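SusD homolog (Bacteroides ovatus, PDB 4F53) probably binds glycans, perhaps mucin O-glycans, at the cell surface as a SusD-like outer membrane lipoprotein with a TPR-like helical fold. Local coordinates at residues 261-265 with 266-270; 425-428 with 429-433; 377-380 with 381-385. All coordinates share one frame; numbering follows the deposited sequence.

In the fold
From the N terminus, contact 1 comes first: 261-270 leaves a short strand, paired antiparallel with strand 62-64, and turns straight into helix 265-273. Contact 3 follows at 377-385, a short surface helix beyond helix 358-372, and contact 2 comes last, within helix 423-438. Each is a local turn of unbroken chain, so the three lie in series, neither nested nor crossed, and none closes a long loop. Contact 2 joins the others in space: Thr432 CG2 packs 3.7 Å from Tyr270 CE1 of contact 1, and Gln433 NE2 lies 3.1 Å from Tyr382 OH of contact 3, a probable hydrogen bond.

Contact 1. Residues 261-265 with 266-270; sequences ARISA and DLTCY
Ser264 caps the start of helix 265-273 by taking the N-H of Leu267, a buried N-cap at the switch from strand 261-263 into the helix. The bond from Leu267 N to Ser264 OG is 3.2 Å long and fairly straight, 161° at the hydrogen. With chi1 at 70°, OG sits between the backbone N and the carbonyl carbon of its own residue and faces the first helical turn, where it also lies 3.5 Å from Leu267 CB. The same hydroxyl bonds to Gly60 O, which ties the cap to the chain just before strand 62-64. Behind the cap, Cys269 N bonds to Ala265 O at 2.9 Å, whereas the bond from Thr268 N to Ser264 O is weak at 3.5 Å. Apolar contact comes from Ile263: its CG2 methyl, anti to the backbone N, meets Thr268 CG2 at 3.9 Å and Leu267 CD2 at 4.0 Å, each pair of side chains crossing at a slant. An alanine in place of Ser264 removes the hydroxyl, which would probably leave Leu267 N without its cap and Gly60 O without this partner. The polar ends beyond the cap are held from elsewhere in the chain: Asp266 by a salt bridge to Arg307 and a bond from Met458 N, and Thr268 OG1 by Gly304 N. Buried at the N-terminal end of the helix, the Asp266 carboxylate is probably stabilised in its charged form by Arg307 and the helix dipole, while the serine hydroxyl serves an N-H that has no preceding helical carbonyl to meet it.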
# COMPACT_ATOMS: atom_id res chain seq x y z
N ALA A 261 -3.98 -5.66 16.12
CA ALA A 261 -4.41 -5.95 14.75
C ALA A 261 -4.67 -7.45 14.52
O ALA A 261 -4.02 -8.30 15.12
CB ALA A 261 -3.36 -5.46 13.76
N ARG A 262 -5.62 -7.74 13.63
CA ARG A 262 -5.93 -9.11 13.19
C ARG A 262 -6.10 -9.08 11.68
O ARG A 262 -6.20 -8.00 11.10
CB ARG A 262 -7.18 -9.68 13.91
CG ARG A 262 -6.90 -10.11 15.37
CD ARG A 262 -5.93 -11.27 15.40
NE ARG A 262 -5.57 -11.73 16.73
CZ ARG A 262 -4.48 -11.36 17.39
NH1 ARG A 262 -3.68 -10.43 16.89
NH2 ARG A 262 -4.20 -11.88 18.58
N ILE A 263 -6.11 -10.25 11.04
CA ILE A 263 -6.36 -10.33 9.58
C ILE A 263 -7.82 -9.92 9.35
O ILE A 263 -8.69 -10.26 10.17
CB ILE A 263 -6.04 -11.77 9.05
CG1 ILE A 263 -4.56 -12.14 9.27
CG2 ILE A 263 -6.47 -11.99 7.57
CD1 ILE A 263 -3.51 -11.24 8.56
N SER A 264 -8.10 -9.21 8.25
CA SER A 264 -9.45 -8.80 7.89
C SER A 264 -10.30 -9.98 7.44
O SER A 264 -9.79 -10.98 6.90
CB SER A 264 -9.41 -7.77 6.76
OG SER A 264 -8.99 -8.37 5.55
N ALA A 265 -11.60 -9.83 7.63
CA ALA A 265 -12.59 -10.80 7.20
C ALA A 265 -12.60 -10.91 5.64
O ALA A 265 -12.79 -11.99 5.10
CB ALA A 265 -13.96 -10.40 7.73
N ASP A 266 -12.32 -9.78 4.94
CA ASP A 266 -12.26 -9.72 3.48
C ASP A 266 -11.18 -10.65 2.90
O ASP A 266 -11.45 -11.40 1.97
CB ASP A 266 -12.01 -8.26 3.00
CG ASP A 266 -12.87 -7.23 3.70
OD1 ASP A 266 -12.60 -6.94 4.89
OD2 ASP A 266 -13.83 -6.77 3.09
N LEU A 267 -9.97 -10.60 3.45
CA LEU A 267 -8.84 -11.38 3.00
C LEU A 267 -9.10 -12.89 3.18
O LEU A 267 -8.82 -13.64 2.25
CB LEU A 267 -7.56 -10.93 3.73
CG LEU A 267 -6.19 -11.28 3.16
CD1 LEU A 267 -6.01 -10.82 1.71
CD2 LEU A 267 -5.11 -10.69 4.00
N THR A 268 -9.69 -13.33 4.31
CA THR A 268 -9.99 -14.74 4.48
C THR A 268 -11.21 -15.15 3.60
O THR A 268 -11.24 -16.28 3.14
CB THR A 268 -10.15 -15.15 5.97
OG1 THR A 268 -11.21 -14.41 6.56
CG2 THR A 268 -8.83 -14.95 6.77
N CYS A 269 -12.15 -14.23 3.30
CA CYS A 269 -13.28 -14.54 2.42
C CYS A 269 -12.80 -14.93 1.00
O CYS A 269 -13.24 -15.95 0.48
CB CYS A 269 -14.26 -13.38 2.36
SG CYS A 269 -15.38 -13.31 3.78
N TYR A 270 -11.91 -14.13 0.41
CA TYR A 270 -11.37 -14.41 -0.92
C TYR A 270 -10.47 -15.64 -0.92
O TYR A 270 -10.61 -16.49 -1.79
CB TYR A 270 -10.54 -13.21 -1.45
CG TYR A 270 -11.38 -12.08 -2.01
CD1 TYR A 270 -11.85 -12.13 -3.32
CD2 TYR A 270 -11.65 -10.94 -1.26
CE1 TYR A 270 -12.61 -11.09 -3.85
CE2 TYR A 270 -12.41 -9.89 -1.78
CZ TYR A 270 -12.89 -9.97 -3.08
OH TYR A 270 -13.59 -8.95 -3.64

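Contact 2. Residues 425-428 with 429-433; sequences KSLE and QIITQ
Thr432 bonds twice to Glu428 O, one turn back in helix 423-438, once through its backbone and once through its side chain. Thr432 N and OG1 approach Glu428 O from opposite faces of the carbonyl plane, at 2.9 and 2.7 Å respectively; OG1 reaches back because it stands anti to its own carbonyl carbon (chi1 -61°). The other backbone bonds keep the i to i+4 pattern, among them Ile431 N to Leu427 O at 2.9 Å. Water adds two side-chain bridges. One water donates to Glu428 OE2 and, at 3.1 Å, to Thr432 OG1; another lies 3.0 Å from Ser426 OG and donates to Gln429 OE1. Stronger partners lie outside 425-433: Thr412 for Glu428, Asp422 for Ser426, and Thr415 with Ala417 for Gln429 NE2. In the apolar packing Leu427 and Ile431 lie side by side, CD1 of Leu427 meeting CG1 of Ile431 at 3.8 Å. Both touch Glu346 of helix 337-349, while Gln429 and Ile430 touch Tyr362, so the helix packs against 358-372 too. Accepting two bonds from Thr432, the Glu428 carbonyl oxygen probably fixes that side chain's rotation, and one shared water links the Glu428 carboxylate to the Thr432 hydroxyl, each with a further partner.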
# COMPACT_ATOMS: atom_id res chain seq x y z
N LYS A 425 -14.48 -7.10 -16.06
CA LYS A 425 -14.37 -8.39 -15.39
C LYS A 425 -12.90 -8.90 -15.40
O LYS A 425 -12.48 -9.53 -14.44
CB LYS A 425 -15.33 -9.44 -16.00
CG LYS A 425 -16.83 -9.08 -15.98
CD LYS A 425 -17.45 -9.04 -14.59
CE LYS A 425 -18.93 -8.73 -14.63
NZ LYS A 425 -19.48 -8.45 -13.26
N SER A 426 -12.12 -8.57 -16.45
CA SER A 426 -10.71 -8.98 -16.51
C SER A 426 -9.87 -8.13 -15.59
O SER A 426 -8.98 -8.66 -14.94
CB SER A 426 -10.16 -8.90 -17.93
OG SER A 426 -10.89 -9.75 -18.78
N LEU A 427 -10.14 -6.82 -15.54
CA LEU A 427 -9.44 -5.90 -14.65
C LEU A 427 -9.70 -6.31 -13.21
O LEU A 427 -8.77 -6.31 -12.40
CB LEU A 427 -9.89 -4.45 -14.92
CG LEU A 427 -9.21 -3.33 -14.06
CD1 LEU A 427 -7.69 -3.29 -14.30
CD2 LEU A 427 -9.87 -1.95 -14.32
N GLU A 428 -10.94 -6.72 -12.89
CA GLU A 428 -11.27 -7.18 -11.55
C GLU A 428 -10.42 -8.42 -11.17
O GLU A 428 -9.89 -8.46 -10.07
CB GLU A 428 -12.75 -7.47 -11.41
CG GLU A 428 -13.11 -7.90 -10.00
CD GLU A 428 -14.59 -8.06 -9.72
OE1 GLU A 428 -15.35 -8.28 -10.68
OE2 GLU A 428 -14.97 -8.00 -8.53
N GLN A 429 -10.24 -9.38 -12.11
CA GLN A 429 -9.39 -10.55 -11.86
C GLN A 429 -7.95 -10.14 -11.58
O GLN A 429 -7.41 -10.54 -10.57
CB GLN A 429 -9.42 -11.57 -13.01
CG GLN A 429 -10.79 -12.25 -13.18
CD GLN A 429 -10.67 -13.48 -14.03
OE1 GLN A 429 -10.57 -13.39 -15.24
NE2 GLN A 429 -10.60 -14.66 -13.42
N ILE A 430 -7.36 -9.30 -12.44
CA ILE A 430 -5.98 -8.84 -12.31
C ILE A 430 -5.76 -8.16 -10.94
O ILE A 430 -4.78 -8.47 -10.25
CB ILE A 430 -5.60 -7.87 -13.48
CG1 ILE A 430 -5.57 -8.63 -14.84
CG2 ILE A 430 -4.25 -7.10 -13.20
CD1 ILE A 430 -5.51 -7.69 -16.12
N ILE A 431 -6.64 -7.19 -10.58
CA ILE A 431 -6.50 -6.38 -9.38
C ILE A 431 -6.76 -7.21 -8.14
O ILE A 431 -6.05 -7.02 -7.15
CB ILE A 431 -7.39 -5.08 -9.46
CG1 ILE A 431 -6.99 -4.24 -10.70
CG2 ILE A 431 -7.27 -4.20 -8.18
CD1 ILE A 431 -5.50 -3.65 -10.66
N THR A 432 -7.71 -8.14 -8.17
CA THR A 432 -8.00 -8.99 -7.01
C THR A 432 -6.79 -9.88 -6.73
O THR A 432 -6.40 -10.02 -5.58
CB THR A 432 -9.29 -9.81 -7.24
OG1 THR A 432 -10.36 -8.87 -7.42
CG2 THR A 432 -9.62 -10.76 -6.07
N GLN A 433 -6.20 -10.46 -7.79
CA GLN A 433 -5.04 -11.32 -7.64
C GLN A 433 -3.82 -10.49 -7.25
O GLN A 433 -3.06 -10.96 -6.43
CB GLN A 433 -4.80 -12.18 -8.89
CG GLN A 433 -5.79 -13.36 -8.93
CD GLN A 433 -5.67 -14.33 -7.78
OE1 GLN A 433 -4.57 -14.66 -7.29
NE2 GLN A 433 -6.80 -14.88 -7.38
O HOH W 1 -10.15 -12.37 -17.56
O HOH W 2 -13.18 -8.04 -6.46

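Contact 3. Residues 377-380 with 381-385; sequences SGVE and NYLAS
Val379 O accepts from Leu383 N at 2.8 Å, the shortest hydrogen bond joining the two halves of this single-turn surface helix, 379-383. It is fairly straight, with 162° at the hydrogen. Tyr382 N bonds to Gly378 O at 3.1 Å, so the N-cap residue contributes its carbonyl to the first turn; Gly378 has a positive phi, which a residue without a side chain adopts most easily. Further along, the bond from Ala384 N to Glu380 O is weak, 3.4 Å, and Ser385 N turns back to Tyr382 O at 3.0 Å. Leu383 CG lies 3.2 Å from Val379 O, the oxygen its own N-H bonds to, and 4.3 Å from Val379 CG2, a loose apolar pair. Both side chains also rest on Arg367 of helix 358-372. Tyr382 CB sits 3.4 Å from Val379 O, but CG is anti to the backbone N (chi1 -176°), and the ring leads away from the turn to meet Phe370, their planes at about 50°, and to lie against Ile366. Its hydroxyl reaches Gln433 of helix 423-438, probably as a hydrogen bond, and bonds weakly to Asp276. Cohesion within the turn thus rests mainly on backbone bonds, while the one buried side chain, Tyr382, joins it to the helices beneath by an apolar ring and a satisfied hydroxyl.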
# COMPACT_ATOMS: atom_id res chain seq x y z
N SER A 377 4.29 -26.26 -4.86
CA SER A 377 3.33 -27.07 -5.62
C SER A 377 1.90 -26.48 -5.57
O SER A 377 1.56 -25.69 -4.68
CB SER A 377 3.34 -28.51 -5.12
OG SER A 377 2.56 -28.68 -3.94
N GLY A 378 1.09 -26.90 -6.55
CA GLY A 378 -0.33 -26.57 -6.66
C GLY A 378 -0.72 -25.28 -7.37
O GLY A 378 -1.88 -24.87 -7.26
N VAL A 379 0.21 -24.64 -8.11
CA VAL A 379 -0.11 -23.40 -8.80
C VAL A 379 -1.06 -23.68 -9.99
O VAL A 379 -2.01 -22.92 -10.18
CB VAL A 379 1.13 -22.55 -9.21
CG1 VAL A 379 1.85 -23.13 -10.42
CG2 VAL A 379 0.74 -21.08 -9.44
N GLU A 380 -0.84 -24.77 -10.72
CA GLU A 380 -1.65 -25.16 -11.88
C GLU A 380 -3.10 -25.44 -11.46
O GLU A 380 -4.01 -25.07 -12.19
CB GLU A 380 -1.04 -26.37 -12.61
CG GLU A 380 0.42 -26.19 -13.01
CD GLU A 380 1.48 -26.55 -11.98
OE1 GLU A 380 1.14 -27.01 -10.86
OE2 GLU A 380 2.68 -26.38 -12.30
N ASN A 381 -3.33 -26.05 -10.29
CA ASN A 381 -4.69 -26.30 -9.81
C ASN A 381 -5.31 -24.99 -9.35
O ASN A 381 -6.49 -24.78 -9.56
CB ASN A 381 -4.76 -27.35 -8.68
CG ASN A 381 -4.29 -28.72 -9.07
OD1 ASN A 381 -4.72 -29.29 -10.08
ND2 ASN A 381 -3.42 -29.29 -8.26
N TYR A 382 -4.51 -24.12 -8.74
CA TYR A 382 -5.00 -22.82 -8.29
C TYR A 382 -5.44 -21.98 -9.49
O TYR A 382 -6.54 -21.42 -9.45
CB TYR A 382 -3.94 -22.09 -7.46
CG TYR A 382 -4.45 -20.78 -6.90
CD1 TYR A 382 -5.23 -20.74 -5.74
CD2 TYR A 382 -4.17 -19.57 -7.54
CE1 TYR A 382 -5.71 -19.53 -5.24
CE2 TYR A 382 -4.62 -18.35 -7.03
CZ TYR A 382 -5.40 -18.34 -5.88
OH TYR A 382 -5.88 -17.13 -5.40
N LEU A 383 -4.62 -21.94 -10.57
CA LEU A 383 -4.89 -21.19 -11.81
C LEU A 383 -6.20 -21.62 -12.49
O LEU A 383 -6.81 -20.80 -13.16
CB LEU A 383 -3.71 -21.35 -12.79
CG LEU A 383 -2.40 -20.61 -12.41
CD1 LEU A 383 -1.26 -20.98 -13.37
CD2 LEU A 383 -2.59 -19.11 -12.39
N ALA A 384 -6.64 -22.85 -12.28
CA ALA A 384 -7.87 -23.42 -12.85
C ALA A 384 -9.08 -23.29 -11.90
O ALA A 384 -10.19 -23.65 -12.28
CB ALA A 384 -7.64 -24.89 -13.19
N SER A 385 -8.87 -22.79 -10.69
CA SER A 385 -9.88 -22.64 -9.64
C SER A 385 -11.04 -21.73 -10.08
O SER A 385 -10.80 -20.66 -10.66
CB SER A 385 -9.23 -22.12 -8.34
OG SER A 385 -10.17 -21.64 -7.38